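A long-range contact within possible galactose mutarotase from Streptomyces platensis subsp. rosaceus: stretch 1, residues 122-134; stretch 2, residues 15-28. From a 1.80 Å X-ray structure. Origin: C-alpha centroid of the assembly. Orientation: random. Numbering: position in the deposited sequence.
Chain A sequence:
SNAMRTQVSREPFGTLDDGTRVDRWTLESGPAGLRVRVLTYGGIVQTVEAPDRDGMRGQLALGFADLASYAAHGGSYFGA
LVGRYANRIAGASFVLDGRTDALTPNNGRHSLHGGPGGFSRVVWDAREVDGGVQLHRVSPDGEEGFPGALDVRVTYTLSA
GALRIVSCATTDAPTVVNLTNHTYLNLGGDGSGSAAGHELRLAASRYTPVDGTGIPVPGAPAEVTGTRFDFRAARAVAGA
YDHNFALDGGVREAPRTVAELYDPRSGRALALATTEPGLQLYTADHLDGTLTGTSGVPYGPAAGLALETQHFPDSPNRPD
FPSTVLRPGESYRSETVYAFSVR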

# COMPACT_ATOMS: atom_id res chain seq x y z
N VAL A 122 12.59 -0.27 -7.53
CA VAL A 122 13.70 0.65 -7.78
C VAL A 122 14.17 1.24 -6.45
O VAL A 122 13.43 1.22 -5.46
CB VAL A 122 13.29 1.79 -8.74
CG1 VAL A 122 12.88 1.23 -10.10
CG2 VAL A 122 12.15 2.60 -8.15
N VAL A 123 15.40 1.74 -6.43
CA VAL A 123 15.98 2.30 -5.20
C VAL A 123 15.75 3.81 -5.14
O VAL A 123 15.97 4.53 -6.12
CB VAL A 123 17.47 1.97 -5.07
CG1 VAL A 123 18.07 2.60 -3.82
CG2 VAL A 123 17.68 0.46 -5.03
N TRP A 124 15.29 4.27 -3.98
CA TRP A 124 14.99 5.69 -3.74
C TRP A 124 16.09 6.38 -2.93
O TRP A 124 16.73 5.75 -2.07
CB TRP A 124 13.65 5.79 -2.99
CG TRP A 124 12.48 5.33 -3.82
CD1 TRP A 124 12.23 4.06 -4.26
CD2 TRP A 124 11.41 6.14 -4.31
NE1 TRP A 124 11.07 4.04 -5.00
CE2 TRP A 124 10.55 5.30 -5.04
CE3 TRP A 124 11.10 7.50 -4.18
CZ2 TRP A 124 9.39 5.78 -5.66
CZ3 TRP A 124 9.94 7.97 -4.80
CH2 TRP A 124 9.11 7.12 -5.53
N ASP A 125 16.32 7.66 -3.20
CA ASP A 125 17.20 8.48 -2.36
C ASP A 125 16.47 8.72 -1.05
O ASP A 125 15.26 8.88 -1.04
CB ASP A 125 17.48 9.84 -3.01
CG ASP A 125 18.36 9.74 -4.24
OD1 ASP A 125 19.07 8.72 -4.38
OD2 ASP A 125 18.35 10.69 -5.05
N ALA A 126 17.21 8.74 0.06
CA ALA A 126 16.57 8.93 1.35
C ALA A 126 17.27 10.03 2.14
O ALA A 126 18.49 10.18 2.07
CB ALA A 126 16.58 7.62 2.15
N ARG A 127 16.50 10.77 2.93
CA ARG A 127 17.10 11.66 3.92
C ARG A 127 16.25 11.76 5.17
O ARG A 127 15.03 11.61 5.12
CB ARG A 127 17.35 13.05 3.34
CG ARG A 127 16.09 13.80 2.99
CD ARG A 127 16.39 15.20 2.49
NE ARG A 127 15.17 15.92 2.14
CZ ARG A 127 14.56 16.81 2.93
NH1 ARG A 127 15.07 17.10 4.12
NH2 ARG A 127 13.45 17.41 2.52
N GLU A 128 16.91 12.01 6.30
CA GLU A 128 16.19 12.13 7.57
C GLU A 128 15.35 13.41 7.60
O GLU A 128 15.80 14.47 7.15
CB GLU A 128 17.17 12.11 8.75
CG GLU A 128 16.50 12.09 10.12
CD GLU A 128 17.51 11.79 11.22
OE1 GLU A 128 18.69 11.58 10.89
OE2 GLU A 128 17.12 11.79 12.41
N VAL A 129 14.13 13.29 8.10
CA VAL A 129 13.31 14.45 8.41
C VAL A 129 12.84 14.30 9.85
O VAL A 129 13.05 13.26 10.47
CB VAL A 129 12.09 14.57 7.46
CG1 VAL A 129 12.54 14.83 6.02
CG2 VAL A 129 11.21 13.33 7.55
N ASP A 130 12.22 15.34 10.40
CA ASP A 130 11.70 15.25 11.76
C ASP A 130 10.70 14.10 11.85
O ASP A 130 9.74 14.04 11.09
CB ASP A 130 11.06 16.58 12.16
CG ASP A 130 10.63 16.61 13.61
OD1 ASP A 130 11.39 16.15 14.49
OD2 ASP A 130 9.51 17.10 13.88
N GLY A 131 10.96 13.16 12.76
CA GLY A 131 10.06 12.03 12.96
C GLY A 131 10.13 10.89 11.94
O GLY A 131 9.34 9.95 12.01
N GLY A 132 11.07 10.96 11.00
CA GLY A 132 11.20 9.88 10.04
C GLY A 132 12.15 10.05 8.87
O GLY A 132 13.24 10.63 8.98
N VAL A 133 11.74 9.51 7.73
CA VAL A 133 12.57 9.49 6.53
C VAL A 133 11.75 9.90 5.30
O VAL A 133 10.57 9.52 5.16
CB VAL A 133 13.24 8.11 6.34
CG1 VAL A 133 12.17 6.99 6.24
CG2 VAL A 133 14.13 8.10 5.10
N GLN A 134 12.36 10.70 4.44
CA GLN A 134 11.75 11.08 3.17
C GLN A 134 12.48 10.42 2.01
O GLN A 134 13.70 10.58 1.87
CB GLN A 134 11.77 12.61 3.01
CG GLN A 134 11.16 13.13 1.71
CD GLN A 134 11.07 14.65 1.70
OE1 GLN A 134 11.95 15.33 1.17
NE2 GLN A 134 10.01 15.19 2.29
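Stretch 2, residues 15-28: TLDDGTRVDRWTLE

After a loop at 122-124, stretch 1 forms a hairpin: strand 125-129 and strand 132-134 are joined by a type II beta turn from V129 to G132. Stretch 2 begins with a type I turn from L16 to G19, then runs as an extended strand from R21 to E28. This strand crosses strand 125-129 at 31°, in roughly the same direction, with the axes 9.1 Å apart at their closest. It runs at 142° to strand 132-134, with a closest approach of 7.4 Å. No hydrogen bond links the stretches; side chains pack against side chains and backbone.

W25 covers the most surface. Its ring lies on the hairpin. V133 packs over one face: V133 CG2 is 3.5 Å from W25 CD2 and makes a CH-pi contact with the five-membered ring. A126 CB comes within 3.4 Å of W25 NE1, and E128 N lies 3.6 Å from W25 CH2.

Next is V123: V123 CG2 touches T20 CG2 at 3.6 Å and L16 CD1 at 3.7 Å, so it packs against both the turn and the residue just before the strand.

At the far end, L27 sits by the hairpin turn. L27 CG is 3.9 Å from G132 CA, and L27 CD2 is 3.9 Å from G131 O. A CB on G132 would lie only 3.4 Å from L27 CD2, a tight fit.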

# COMPACT_ATOMS: atom_id res chain seq x y z
N THR A 15 22.99 -5.28 -0.73
CA THR A 15 23.06 -4.81 -2.12
C THR A 15 22.17 -5.65 -3.01
O THR A 15 22.07 -6.87 -2.83
CB THR A 15 24.49 -4.90 -2.68
OG1 THR A 15 24.92 -6.26 -2.63
CG2 THR A 15 25.45 -4.05 -1.87
N LEU A 16 21.53 -5.01 -3.98
CA LEU A 16 20.79 -5.74 -5.01
C LEU A 16 21.78 -6.50 -5.88
O LEU A 16 23.00 -6.29 -5.78
CB LEU A 16 19.95 -4.78 -5.86
CG LEU A 16 18.85 -4.02 -5.11
CD1 LEU A 16 18.11 -3.08 -6.04
CD2 LEU A 16 17.89 -5.00 -4.44
N ASP A 17 21.27 -7.39 -6.72
CA ASP A 17 22.13 -8.17 -7.60
C ASP A 17 23.04 -7.28 -8.44
O ASP A 17 24.21 -7.60 -8.63
CB ASP A 17 21.31 -9.12 -8.48
CG ASP A 17 20.73 -10.29 -7.69
OD1 ASP A 17 21.22 -10.56 -6.57
OD2 ASP A 17 19.79 -10.95 -8.20
N ASP A 18 22.52 -6.15 -8.91
CA ASP A 18 23.33 -5.25 -9.75
C ASP A 18 24.33 -4.41 -8.95
O ASP A 18 25.08 -3.60 -9.52
CB ASP A 18 22.46 -4.35 -10.64
CG ASP A 18 21.70 -3.28 -9.87
OD1 ASP A 18 21.87 -3.15 -8.64
OD2 ASP A 18 20.94 -2.53 -10.52
N GLY A 19 24.32 -4.57 -7.63
CA GLY A 19 25.31 -3.92 -6.80
C GLY A 19 24.80 -2.66 -6.14
O GLY A 19 25.50 -2.03 -5.35
N THR A 20 23.56 -2.28 -6.44
CA THR A 20 23.00 -1.07 -5.86
C THR A 20 22.82 -1.22 -4.36
O THR A 20 22.18 -2.16 -3.90
CB THR A 20 21.64 -0.71 -6.48
OG1 THR A 20 21.76 -0.67 -7.90
CG2 THR A 20 21.19 0.65 -5.97
N ARG A 21 23.37 -0.29 -3.59
CA ARG A 21 23.25 -0.36 -2.14
C ARG A 21 21.86 0.03 -1.65
O ARG A 21 21.24 0.96 -2.17
CB ARG A 21 24.32 0.51 -1.47
CG ARG A 21 25.71 -0.07 -1.60
CD ARG A 21 26.71 0.69 -0.75
NE ARG A 21 27.21 1.89 -1.42
CZ ARG A 21 28.09 2.73 -0.89
NH1 ARG A 21 28.57 2.50 0.33
NH2 ARG A 21 28.50 3.79 -1.58
N VAL A 22 21.37 -0.69 -0.65
CA VAL A 22 20.07 -0.45 -0.05
C VAL A 22 20.26 -0.19 1.44
O VAL A 22 21.04 -0.88 2.09
CB VAL A 22 19.14 -1.67 -0.25
CG1 VAL A 22 17.80 -1.48 0.48
CG2 VAL A 22 18.92 -1.93 -1.74
N ASP A 23 19.59 0.83 1.96
CA ASP A 23 19.64 1.16 3.39
C ASP A 23 18.33 0.81 4.07
O ASP A 23 17.27 0.79 3.43
CB ASP A 23 19.90 2.65 3.59
CG ASP A 23 21.35 3.03 3.40
OD1 ASP A 23 22.23 2.15 3.46
OD2 ASP A 23 21.61 4.25 3.22
N ARG A 24 18.39 0.52 5.37
CA ARG A 24 17.19 0.33 6.18
C ARG A 24 17.07 1.44 7.22
O ARG A 24 18.00 1.67 7.99
CB ARG A 24 17.17 -1.05 6.86
CG ARG A 24 15.90 -1.29 7.70
CD ARG A 24 15.73 -2.74 8.09
NE ARG A 24 16.77 -3.20 9.01
CZ ARG A 24 16.75 -4.38 9.63
NH1 ARG A 24 15.76 -5.22 9.42
NH2 ARG A 24 17.74 -4.72 10.46
N TRP A 25 15.95 2.14 7.22
CA TRP A 25 15.72 3.21 8.19
C TRP A 25 14.80 2.70 9.28
O TRP A 25 13.77 2.08 9.00
CB TRP A 25 15.08 4.41 7.48
CG TRP A 25 16.04 5.14 6.59
CD1 TRP A 25 16.47 4.75 5.34
CD2 TRP A 25 16.69 6.39 6.86
NE1 TRP A 25 17.34 5.69 4.83
CE2 TRP A 25 17.50 6.70 5.75
CE3 TRP A 25 16.67 7.27 7.95
CZ2 TRP A 25 18.28 7.85 5.69
CZ3 TRP A 25 17.44 8.42 7.88
CH2 TRP A 25 18.23 8.70 6.76
N THR A 26 15.18 2.95 10.53
CA THR A 26 14.39 2.49 11.67
C THR A 26 13.77 3.68 12.38
O THR A 26 14.48 4.62 12.78
CB THR A 26 15.24 1.70 12.67
OG1 THR A 26 15.75 0.53 12.04
CG2 THR A 26 14.39 1.27 13.86
N LEU A 27 12.45 3.66 12.51
CA LEU A 27 11.72 4.68 13.24
C LEU A 27 11.22 4.03 14.52
O LEU A 27 10.53 3.00 14.47
CB LEU A 27 10.52 5.18 12.41
CG LEU A 27 10.75 6.17 11.27
CD1 LEU A 27 11.86 5.75 10.32
CD2 LEU A 27 9.47 6.37 10.48
N GLU A 28 11.57 4.60 15.67
CA GLU A 28 11.24 3.99 16.95
C GLU A 28 10.62 5.01 17.90
O GLU A 28 11.23 6.03 18.19
CB GLU A 28 12.52 3.42 17.60
CG GLU A 28 12.37 3.06 19.06
CD GLU A 28 11.60 1.78 19.27
OE1 GLU A 28 12.17 0.70 19.01
OE2 GLU A 28 10.43 1.85 19.69